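Local atomic coordinates of alkylhalidase CmlS (Streptomyces venezuelae, PDB entry 3I3L), a protein that acts as a flavin-dependent halogenase in chloramphenicol biosynthesis, carrying its FAD cofactor on a covalent bond to an aspartate side chain. Residues 202-207 with 296-301; 321-326 with 372-377. All blocks are in the same frame, centred on the assembly; numbering follows the deposited sequence.

Interaction 1 (202-207 with 296-301); sequences FYRNFA and QDWSYD. With FAD (flavin-adenine dinucleotide), chain B.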
loop_
_atom_site.group_PDB
_atom_site.type_symbol
_atom_site.label_atom_id
_atom_site.label_comp_id
_atom_site.label_asym_id
_atom_site.label_seq_id
_atom_site.Cartn_x
_atom_site.Cartn_y
_atom_site.Cartn_z
ATOM N N PHE A 202 -2.100 -15.708 -11.096
ATOM C CA PHE A 202 -0.713 -15.743 -11.572
ATOM C C PHE A 202 0.374 -15.246 -10.643
ATOM O O PHE A 202 1.550 -15.602 -10.819
ATOM C CB PHE A 202 -0.603 -14.981 -12.932
ATOM C CG PHE A 202 -1.539 -15.547 -14.009
ATOM C CD1 PHE A 202 -1.464 -16.894 -14.366
ATOM C CD2 PHE A 202 -2.489 -14.754 -14.605
ATOM C CE1 PHE A 202 -2.375 -17.448 -15.302
ATOM C CE2 PHE A 202 -3.382 -15.280 -15.559
ATOM C CZ PHE A 202 -3.313 -16.638 -15.902
ATOM N N TYR A 203 0.027 -14.368 -9.699
ATOM C CA TYR A 203 1.044 -13.775 -8.838
ATOM C C TYR A 203 1.295 -14.665 -7.605
ATOM O O TYR A 203 0.805 -14.388 -6.470
ATOM C CB TYR A 203 0.647 -12.343 -8.481
ATOM C CG TYR A 203 0.865 -11.367 -9.627
ATOM C CD1 TYR A 203 0.187 -11.508 -10.788
ATOM C CD2 TYR A 203 1.794 -10.352 -9.544
ATOM C CE1 TYR A 203 0.360 -10.649 -11.847
ATOM C CE2 TYR A 203 1.986 -9.478 -10.599
ATOM C CZ TYR A 203 1.219 -9.641 -11.750
ATOM O OH TYR A 203 1.341 -8.830 -12.826
ATOM N N ARG A 204 1.988 -15.763 -7.841
ATOM C CA ARG A 204 2.175 -16.761 -6.784
ATOM C C ARG A 204 3.628 -16.825 -6.464
ATOM O O ARG A 204 4.306 -17.716 -6.912
ATOM C CB ARG A 204 1.640 -18.125 -7.182
ATOM C CG ARG A 204 0.085 -18.045 -7.428
ATOM C CD ARG A 204 -0.523 -19.313 -7.894
ATOM N NE ARG A 204 -1.968 -19.130 -8.100
ATOM C CZ ARG A 204 -2.804 -20.115 -8.386
ATOM N NH1 ARG A 204 -2.324 -21.367 -8.488
ATOM N NH2 ARG A 204 -4.102 -19.862 -8.564
ATOM N N ASN A 205 4.060 -15.848 -5.668
ATOM C CA ASN A 205 5.405 -15.614 -5.288
ATOM C C ASN A 205 5.772 -16.480 -4.108
ATOM O O ASN A 205 4.959 -16.732 -3.180
ATOM C CB ASN A 205 5.535 -14.137 -4.895
ATOM C CG ASN A 205 5.435 -13.226 -6.071
ATOM O OD1 ASN A 205 5.863 -13.568 -7.160
ATOM N ND2 ASN A 205 4.847 -12.060 -5.877
ATOM N N PHE A 206 7.045 -16.858 -4.068
ATOM C CA PHE A 206 7.563 -17.797 -3.066
ATOM C C PHE A 206 8.892 -17.145 -2.667
ATOM O O PHE A 206 9.652 -16.755 -3.533
ATOM C CB PHE A 206 7.689 -19.155 -3.794
ATOM C CG PHE A 206 8.498 -20.177 -3.089
ATOM C CD1 PHE A 206 8.237 -20.489 -1.783
ATOM C CD2 PHE A 206 9.522 -20.864 -3.765
ATOM C CE1 PHE A 206 9.005 -21.478 -1.105
ATOM C CE2 PHE A 206 10.313 -21.784 -3.124
ATOM C CZ PHE A 206 10.049 -22.112 -1.795
ATOM N N ALA A 207 9.136 -16.957 -1.367
ATOM C CA ALA A 207 10.326 -16.229 -0.929
ATOM C C ALA A 207 11.290 -17.045 -0.081
ATOM O O ALA A 207 10.858 -17.912 0.691
ATOM C CB ALA A 207 9.945 -14.921 -0.128
ATOM N N GLN A 296 5.583 -19.285 1.173
ATOM C CA GLN A 296 4.697 -18.911 0.075
ATOM C C GLN A 296 4.004 -17.573 0.350
ATOM O O GLN A 296 3.251 -17.452 1.306
ATOM C CB GLN A 296 3.577 -19.965 -0.199
ATOM C CG GLN A 296 4.037 -21.462 -0.542
ATOM C CD GLN A 296 4.868 -21.604 -1.804
ATOM O OE1 GLN A 296 4.753 -20.824 -2.777
ATOM N NE2 GLN A 296 5.733 -22.600 -1.799
ATOM N N ASP A 297 4.227 -16.584 -0.526
ATOM C CA ASP A 297 3.603 -15.275 -0.373
ATOM C C ASP A 297 2.831 -14.979 -1.633
ATOM O O ASP A 297 3.205 -14.149 -2.400
ATOM C CB ASP A 297 4.679 -14.194 -0.148
ATOM C CG ASP A 297 4.911 -13.910 1.324
ATOM O OD1 ASP A 297 5.811 -13.124 1.636
ATOM O OD2 ASP A 297 4.211 -14.509 2.187
ATOM N N TRP A 298 1.763 -15.701 -1.884
ATOM C CA TRP A 298 0.897 -15.369 -3.054
ATOM C C TRP A 298 0.020 -14.187 -2.801
ATOM O O TRP A 298 -0.516 -14.055 -1.713
ATOM C CB TRP A 298 -0.018 -16.541 -3.339
ATOM C CG TRP A 298 0.718 -17.833 -3.552
ATOM C CD1 TRP A 298 2.054 -18.052 -3.438
ATOM C CD2 TRP A 298 0.133 -19.068 -3.935
ATOM N NE1 TRP A 298 2.322 -19.348 -3.715
ATOM C CE2 TRP A 298 1.155 -19.992 -4.032
ATOM C CE3 TRP A 298 -1.184 -19.460 -4.241
ATOM C CZ2 TRP A 298 0.934 -21.322 -4.387
ATOM C CZ3 TRP A 298 -1.420 -20.754 -4.595
ATOM C CH2 TRP A 298 -0.360 -21.696 -4.656
ATOM N N SER A 299 -0.196 -13.366 -3.828
ATOM C CA SER A 299 -1.217 -12.360 -3.811
ATOM C C SER A 299 -2.617 -12.992 -3.756
ATOM O O SER A 299 -2.803 -14.048 -4.304
ATOM C CB SER A 299 -1.104 -11.528 -5.064
ATOM O OG SER A 299 0.108 -10.774 -5.108
ATOM N N TYR A 300 -3.567 -12.349 -3.080
ATOM C CA TYR A 300 -4.996 -12.717 -3.050
ATOM C C TYR A 300 -5.764 -11.532 -2.462
ATOM O O TYR A 300 -5.201 -10.742 -1.677
ATOM C CB TYR A 300 -5.225 -13.909 -2.105
ATOM C CG TYR A 300 -4.666 -13.727 -0.688
ATOM C CD1 TYR A 300 -5.354 -12.960 0.272
ATOM C CD2 TYR A 300 -3.424 -14.274 -0.326
ATOM C CE1 TYR A 300 -4.875 -12.835 1.564
ATOM C CE2 TYR A 300 -2.898 -14.138 0.978
ATOM C CZ TYR A 300 -3.632 -13.403 1.908
ATOM O OH TYR A 300 -3.095 -13.241 3.142
ATOM N N ASP A 301 -7.037 -11.385 -2.829
ATOM C CA ASP A 301 -7.916 -10.528 -2.022
ATOM C C ASP A 301 -9.048 -11.357 -1.476
ATOM O O ASP A 301 -8.869 -12.586 -1.298
ATOM C CB ASP A 301 -8.393 -9.266 -2.834
ATOM C CG ASP A 301 -9.138 -9.630 -4.090
ATOM O OD1 ASP A 301 -9.099 -10.819 -4.507
ATOM O OD2 ASP A 301 -9.745 -8.724 -4.688
HETATM P PA FAD B . 0.977 -10.267 10.687
HETATM O O1A FAD B . 1.138 -11.657 10.117
HETATM O O2A FAD B . 2.196 -9.412 10.712
HETATM O O5B FAD B . 0.383 -10.412 12.201
HETATM C C5B FAD B . -0.677 -11.308 12.471
HETATM C C4B FAD B . -0.586 -11.888 13.900
HETATM O O4B FAD B . -1.762 -12.704 14.113
HETATM C C3B FAD B . 0.609 -12.791 14.097
HETATM O O3B FAD B . 1.414 -12.289 15.119
HETATM C C2B FAD B . 0.015 -14.150 14.498
HETATM O O2B FAD B . 0.709 -14.709 15.568
HETATM C C1B FAD B . -1.412 -13.815 14.903
HETATM N N9A FAD B . -2.430 -14.830 14.708
HETATM C C8A FAD B . -2.636 -15.598 13.601
HETATM N N7A FAD B . -3.710 -16.389 13.817
HETATM C C5A FAD B . -4.148 -16.200 15.084
HETATM C C6A FAD B . -5.187 -16.762 15.803
HETATM N N6A FAD B . -5.977 -17.672 15.261
HETATM N N1A FAD B . -5.407 -16.305 17.074
HETATM C C2A FAD B . -4.608 -15.350 17.651
HETATM N N3A FAD B . -3.598 -14.799 16.924
HETATM C C4A FAD B . -3.367 -15.212 15.657
HETATM N N1 FAD B . 5.588 -5.529 4.310
HETATM C C2 FAD B . 6.172 -4.275 4.372
HETATM O O2 FAD B . 5.482 -3.348 4.777
HETATM N N3 FAD B . 7.466 -4.069 3.974
HETATM C C4 FAD B . 8.226 -5.107 3.503
HETATM O O4 FAD B . 9.433 -4.890 3.161
HETATM C C4X FAD B . 7.638 -6.369 3.404
HETATM N N5 FAD B . 8.374 -7.431 2.955
HETATM C C5X FAD B . 7.819 -8.690 2.962
HETATM C C6 FAD B . 8.561 -9.784 2.491
HETATM C C7 FAD B . 7.974 -11.025 2.426
HETATM C C7M FAD B . 8.751 -12.226 1.944
HETATM C C8 FAD B . 6.669 -11.169 2.886
HETATM C C8M FAD B . 6.033 -12.501 2.931
HETATM C C9 FAD B . 5.900 -10.083 3.318
HETATM C C9A FAD B . 6.515 -8.841 3.350
HETATM N N10 FAD B . 5.775 -7.800 3.832
HETATM C C10 FAD B . 6.303 -6.564 3.817
HETATM C "C1'" FAD B . 4.335 -8.082 4.097
HETATM C "C2'" FAD B . 3.995 -7.736 5.527
HETATM O "O2'" FAD B . 4.913 -8.350 6.339
HETATM C "C3'" FAD B . 2.589 -8.061 5.955
HETATM O "O3'" FAD B . 1.679 -7.357 5.138
HETATM C "C4'" FAD B . 2.342 -7.613 7.434
HETATM O "O4'" FAD B . 3.077 -8.388 8.341
HETATM C "C5'" FAD B . 0.873 -7.804 7.786
HETATM O "O5'" FAD B . 0.616 -7.340 9.080
HETATM P P FAD B . -0.603 -8.023 9.817
HETATM O O1P FAD B . -1.788 -8.084 8.878
HETATM O O2P FAD B . -0.790 -7.383 11.188
HETATM O O3P FAD B . -0.225 -9.592 9.930
#
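Strands 203-207 and 296-301 run antiparallel, their axes 4.5 Å apart at closest and 160° between their directions. Two backbone hydrogen bonds join them, Ser299 N to Tyr203 O at 3.0 Å and Asp297 N to Asn205 O at 2.8 Å. Arg204, Phe206, Gln296 and Trp298 share one face of the sheet. There Arg204 lies lengthwise on the indole: its CB sits 3.5 Å from the centroid of the Trp298 five-membered ring, almost on the ring normal, a CH-pi contact. The chain, extended from CG to NE, continues over CE3 and CZ3, leaving the guanidinium nearly parallel to the indole (6°), and Arg204 NE is hydrogen-bonded to Asp200 O. Asn205 O lies at the indole edge, in the ring plane, 3.2 Å from Trp298 CD1. Trp298 NE1 donates to Gln296 OE1 at 3.0 Å, holding the amide nearly parallel to the Phe206 ring, with Gln296 NE2 3.3 Å from Phe206 CD1; the same NE2 is hydrogen-bonded to Ser257 OG. On the other face Asn205 turns its amide to Arg394, while Asp297 OD1 is bonded covalently to FAD C8M at 1.5 Å. Ala207 CB packs against C7M, the neighbouring methyl. The paired strands thus supply part of the sheet wall of the flavin pocket, where the isoalloxazine is tethered through its 8-methyl carbon, the covalent flavin-aspartate bond of CmlS.

Interaction 2 (321-326 with 372-377); sequences DPLFSQ and QFLASF. With FAD (flavin-adenine dinucleotide), chain B.
Asp321 opens the contact by setting its CB 3.3 Å from Leu374 CD2, the first touch between the loop 321-326 and the helical segment 372-377. With CG anti to the backbone N (chi1 -178°), its carboxylate reaches forward along the loop, and OD1 accepts from Leu323 N at 3.0 Å through its anti lone pair, closing an Asx turn. The other oxygen, OD2, is hydrogen-bonded to Tyr378 OH, so each oxygen of this buried carboxylate has a partner. Pro322 turns from the helix and lays CB 3.7 Å from FAD C5X. Leu323 comes back toward the helix, and its CD2 meets Leu374 CD1; CD2 of Leu374 thus goes to Asp321, and CD1 to Leu323 and the Phe324 ring. Phe324 packs on the helix, its ring against both Phe373 and Phe377, the three forming an aromatic cluster. The edge of Phe373 is turned to the Phe324 face in an offset edge-to-face pair, planes at 64°. Phe324 in turn points its own edge at Phe377, with CZ 3.5 Å above the plane and over the ring centre, planes at 70°. An alanine in place of Phe377 would probably strip the Phe324 edge of the face it abuts, opening a gap and letting that ring tilt. Ser325, back on the cofactor side, makes a weak hydrogen bond from OG to FAD O4 at 3.4 Å. The loop therefore lies between the isoalloxazine and helix 352-382, just ahead of helix 327-347; Trp235 of strand 234-240 touches Asp321 and Leu323, and helix 430-439 packs on Phe373 and Phe377.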
loop_
_atom_site.group_PDB
_atom_site.type_symbol
_atom_site.label_atom_id
_atom_site.label_comp_id
_atom_site.label_asym_id
_atom_site.label_seq_id
_atom_site.Cartn_x
_atom_site.Cartn_y
_atom_site.Cartn_z
ATOM N N ASP A 321 2.001 -8.326 -3.402
ATOM C CA ASP A 321 3.413 -8.547 -3.755
ATOM C C ASP A 321 4.248 -7.446 -3.155
ATOM O O ASP A 321 4.005 -6.261 -3.414
ATOM C CB ASP A 321 3.517 -8.457 -5.292
ATOM C CG ASP A 321 4.925 -8.722 -5.802
ATOM O OD1 ASP A 321 5.897 -8.189 -5.205
ATOM O OD2 ASP A 321 5.059 -9.468 -6.816
ATOM N N PRO A 322 5.208 -7.818 -2.309
ATOM C CA PRO A 322 5.955 -6.887 -1.466
ATOM C C PRO A 322 7.002 -6.013 -2.202
ATOM O O PRO A 322 7.850 -5.378 -1.543
ATOM C CB PRO A 322 6.676 -7.823 -0.479
ATOM C CG PRO A 322 6.877 -9.128 -1.310
ATOM C CD PRO A 322 5.521 -9.227 -2.004
ATOM N N LEU A 323 6.974 -5.994 -3.524
ATOM C CA LEU A 323 7.908 -5.199 -4.318
ATOM C C LEU A 323 7.991 -3.743 -3.862
ATOM O O LEU A 323 9.072 -3.195 -3.761
ATOM C CB LEU A 323 7.485 -5.213 -5.780
ATOM C CG LEU A 323 8.357 -4.499 -6.791
ATOM C CD1 LEU A 323 9.843 -5.006 -6.736
ATOM C CD2 LEU A 323 7.764 -4.643 -8.190
ATOM N N PHE A 324 6.837 -3.137 -3.609
ATOM C CA PHE A 324 6.770 -1.758 -3.100
ATOM C C PHE A 324 6.535 -1.652 -1.598
ATOM O O PHE A 324 6.149 -0.620 -1.105
ATOM C CB PHE A 324 5.750 -0.947 -3.897
ATOM C CG PHE A 324 6.089 -0.888 -5.387
ATOM C CD1 PHE A 324 7.128 -0.080 -5.849
ATOM C CD2 PHE A 324 5.405 -1.685 -6.304
ATOM C CE1 PHE A 324 7.478 -0.022 -7.235
ATOM C CE2 PHE A 324 5.710 -1.632 -7.673
ATOM C CZ PHE A 324 6.770 -0.824 -8.138
ATOM N N SER A 325 6.790 -2.718 -0.858
ATOM C CA SER A 325 6.753 -2.629 0.620
ATOM C C SER A 325 5.465 -1.996 1.167
ATOM O O SER A 325 5.523 -1.127 2.011
ATOM C CB SER A 325 7.972 -1.778 1.091
ATOM O OG SER A 325 9.201 -2.446 0.820
ATOM N N GLN A 326 4.312 -2.393 0.644
ATOM C CA GLN A 326 3.051 -1.836 0.994
ATOM C C GLN A 326 2.362 -2.568 2.171
ATOM O O GLN A 326 1.270 -2.166 2.633
ATOM C CB GLN A 326 2.106 -1.910 -0.213
ATOM C CG GLN A 326 2.592 -1.142 -1.442
ATOM C CD GLN A 326 2.094 0.309 -1.488
ATOM O OE1 GLN A 326 2.902 1.247 -1.388
ATOM N NE2 GLN A 326 0.779 0.497 -1.647
ATOM N N GLN A 372 -2.712 -3.529 -10.701
ATOM C CA GLN A 372 -2.583 -2.970 -12.062
ATOM C C GLN A 372 -1.217 -2.325 -12.277
ATOM O O GLN A 372 -0.610 -2.428 -13.329
ATOM C CB GLN A 372 -3.674 -1.913 -12.325
ATOM C CG GLN A 372 -3.066 -0.515 -12.743
ATOM C CD GLN A 372 -3.880 0.765 -12.272
ATOM O OE1 GLN A 372 -3.394 1.556 -11.435
ATOM N NE2 GLN A 372 -5.099 0.946 -12.805
ATOM N N PHE A 373 -0.731 -1.670 -11.253
ATOM C CA PHE A 373 0.492 -0.932 -11.312
ATOM C C PHE A 373 1.631 -1.906 -11.385
ATOM O O PHE A 373 2.502 -1.812 -12.252
ATOM C CB PHE A 373 0.568 -0.134 -10.035
ATOM C CG PHE A 373 1.706 0.809 -9.950
ATOM C CD1 PHE A 373 2.812 0.481 -9.206
ATOM C CD2 PHE A 373 1.625 2.088 -10.549
ATOM C CE1 PHE A 373 3.893 1.420 -9.102
ATOM C CE2 PHE A 373 2.653 3.026 -10.427
ATOM C CZ PHE A 373 3.789 2.706 -9.721
ATOM N N LEU A 374 1.615 -2.863 -10.465
ATOM C CA LEU A 374 2.528 -3.964 -10.454
ATOM C C LEU A 374 2.690 -4.648 -11.826
ATOM O O LEU A 374 3.794 -4.996 -12.226
ATOM C CB LEU A 374 1.990 -4.988 -9.486
ATOM C CG LEU A 374 3.008 -5.958 -8.941
ATOM C CD1 LEU A 374 4.117 -5.179 -8.331
ATOM C CD2 LEU A 374 2.246 -6.760 -7.849
ATOM N N ALA A 375 1.584 -4.841 -12.530
ATOM C CA ALA A 375 1.605 -5.512 -13.802
ATOM C C ALA A 375 2.487 -4.727 -14.779
ATOM O O ALA A 375 3.243 -5.317 -15.551
ATOM C CB ALA A 375 0.134 -5.637 -14.358
ATOM N N SER A 376 2.360 -3.402 -14.764
ATOM C CA SER A 376 3.234 -2.513 -15.534
ATOM C C SER A 376 4.704 -2.726 -15.215
ATOM O O SER A 376 5.490 -3.021 -16.103
ATOM C CB SER A 376 2.857 -1.060 -15.262
ATOM O OG SER A 376 1.652 -0.795 -15.917
ATOM N N PHE A 377 5.081 -2.608 -13.950
ATOM C CA PHE A 377 6.473 -2.839 -13.576
ATOM C C PHE A 377 7.013 -4.190 -14.002
ATOM O O PHE A 377 8.097 -4.247 -14.583
ATOM C CB PHE A 377 6.772 -2.580 -12.103
ATOM C CG PHE A 377 6.904 -1.152 -11.790
ATOM C CD1 PHE A 377 5.777 -0.371 -11.522
ATOM C CD2 PHE A 377 8.155 -0.560 -11.778
ATOM C CE1 PHE A 377 5.905 0.998 -11.241
ATOM C CE2 PHE A 377 8.286 0.787 -11.497
ATOM C CZ PHE A 377 7.147 1.568 -11.230
HETATM P PA FAD B . 0.977 -10.267 10.687
HETATM O O1A FAD B . 1.138 -11.657 10.117
HETATM O O2A FAD B . 2.196 -9.412 10.712
HETATM O O5B FAD B . 0.383 -10.412 12.201
HETATM C C5B FAD B . -0.677 -11.308 12.471
HETATM C C4B FAD B . -0.586 -11.888 13.900
HETATM O O4B FAD B . -1.762 -12.704 14.113
HETATM C C3B FAD B . 0.609 -12.791 14.097
HETATM O O3B FAD B . 1.414 -12.289 15.119
HETATM C C2B FAD B . 0.015 -14.150 14.498
HETATM O O2B FAD B . 0.709 -14.709 15.568
HETATM C C1B FAD B . -1.412 -13.815 14.903
HETATM N N9A FAD B . -2.430 -14.830 14.708
HETATM C C8A FAD B . -2.636 -15.598 13.601
HETATM N N7A FAD B . -3.710 -16.389 13.817
HETATM C C5A FAD B . -4.148 -16.200 15.084
HETATM C C6A FAD B . -5.187 -16.762 15.803
HETATM N N6A FAD B . -5.977 -17.672 15.261
HETATM N N1A FAD B . -5.407 -16.305 17.074
HETATM C C2A FAD B . -4.608 -15.350 17.651
HETATM N N3A FAD B . -3.598 -14.799 16.924
HETATM C C4A FAD B . -3.367 -15.212 15.657
HETATM N N1 FAD B . 5.588 -5.529 4.310
HETATM C C2 FAD B . 6.172 -4.275 4.372
HETATM O O2 FAD B . 5.482 -3.348 4.777
HETATM N N3 FAD B . 7.466 -4.069 3.974
HETATM C C4 FAD B . 8.226 -5.107 3.503
HETATM O O4 FAD B . 9.433 -4.890 3.161
HETATM C C4X FAD B . 7.638 -6.369 3.404
HETATM N N5 FAD B . 8.374 -7.431 2.955
HETATM C C5X FAD B . 7.819 -8.690 2.962
HETATM C C6 FAD B . 8.561 -9.784 2.491
HETATM C C7 FAD B . 7.974 -11.025 2.426
HETATM C C7M FAD B . 8.751 -12.226 1.944
HETATM C C8 FAD B . 6.669 -11.169 2.886
HETATM C C8M FAD B . 6.033 -12.501 2.931
HETATM C C9 FAD B . 5.900 -10.083 3.318
HETATM C C9A FAD B . 6.515 -8.841 3.350
HETATM N N10 FAD B . 5.775 -7.800 3.832
HETATM C C10 FAD B . 6.303 -6.564 3.817
HETATM C "C1'" FAD B . 4.335 -8.082 4.097
HETATM C "C2'" FAD B . 3.995 -7.736 5.527
HETATM O "O2'" FAD B . 4.913 -8.350 6.339
HETATM C "C3'" FAD B . 2.589 -8.061 5.955
HETATM O "O3'" FAD B . 1.679 -7.357 5.138
HETATM C "C4'" FAD B . 2.342 -7.613 7.434
HETATM O "O4'" FAD B . 3.077 -8.388 8.341
HETATM C "C5'" FAD B . 0.873 -7.804 7.786
HETATM O "O5'" FAD B . 0.616 -7.340 9.080
HETATM P P FAD B . -0.603 -8.023 9.817
HETATM O O1P FAD B . -1.788 -8.084 8.878
HETATM O O2P FAD B . -0.790 -7.383 11.188
HETATM O O3P FAD B . -0.225 -9.592 9.930
#

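Both interactions touch FAD and are largely buried, but interaction 1 reaches the surface through Gln296, Trp298 and Arg204, whereas every residue in touch across interaction 2 is buried. The first is a strand pair with backbone hydrogen bonds and a cation-bearing side chain laid on an indole; the second has no hydrogen bond between its segments and rests on leucine methyls and three phenylalanine rings. One anchors the flavin covalently by its dimethylbenzene end, the other meets the ring system from the loop, Pro322 over C5X and Ser325 near O4. They meet directly: Asn205 ND2 probably bonds Asp321 OD2 (2.8 Å), and the Tyr203 side chain packs on Leu374 and Ala375, joining sheet to helix 352-382.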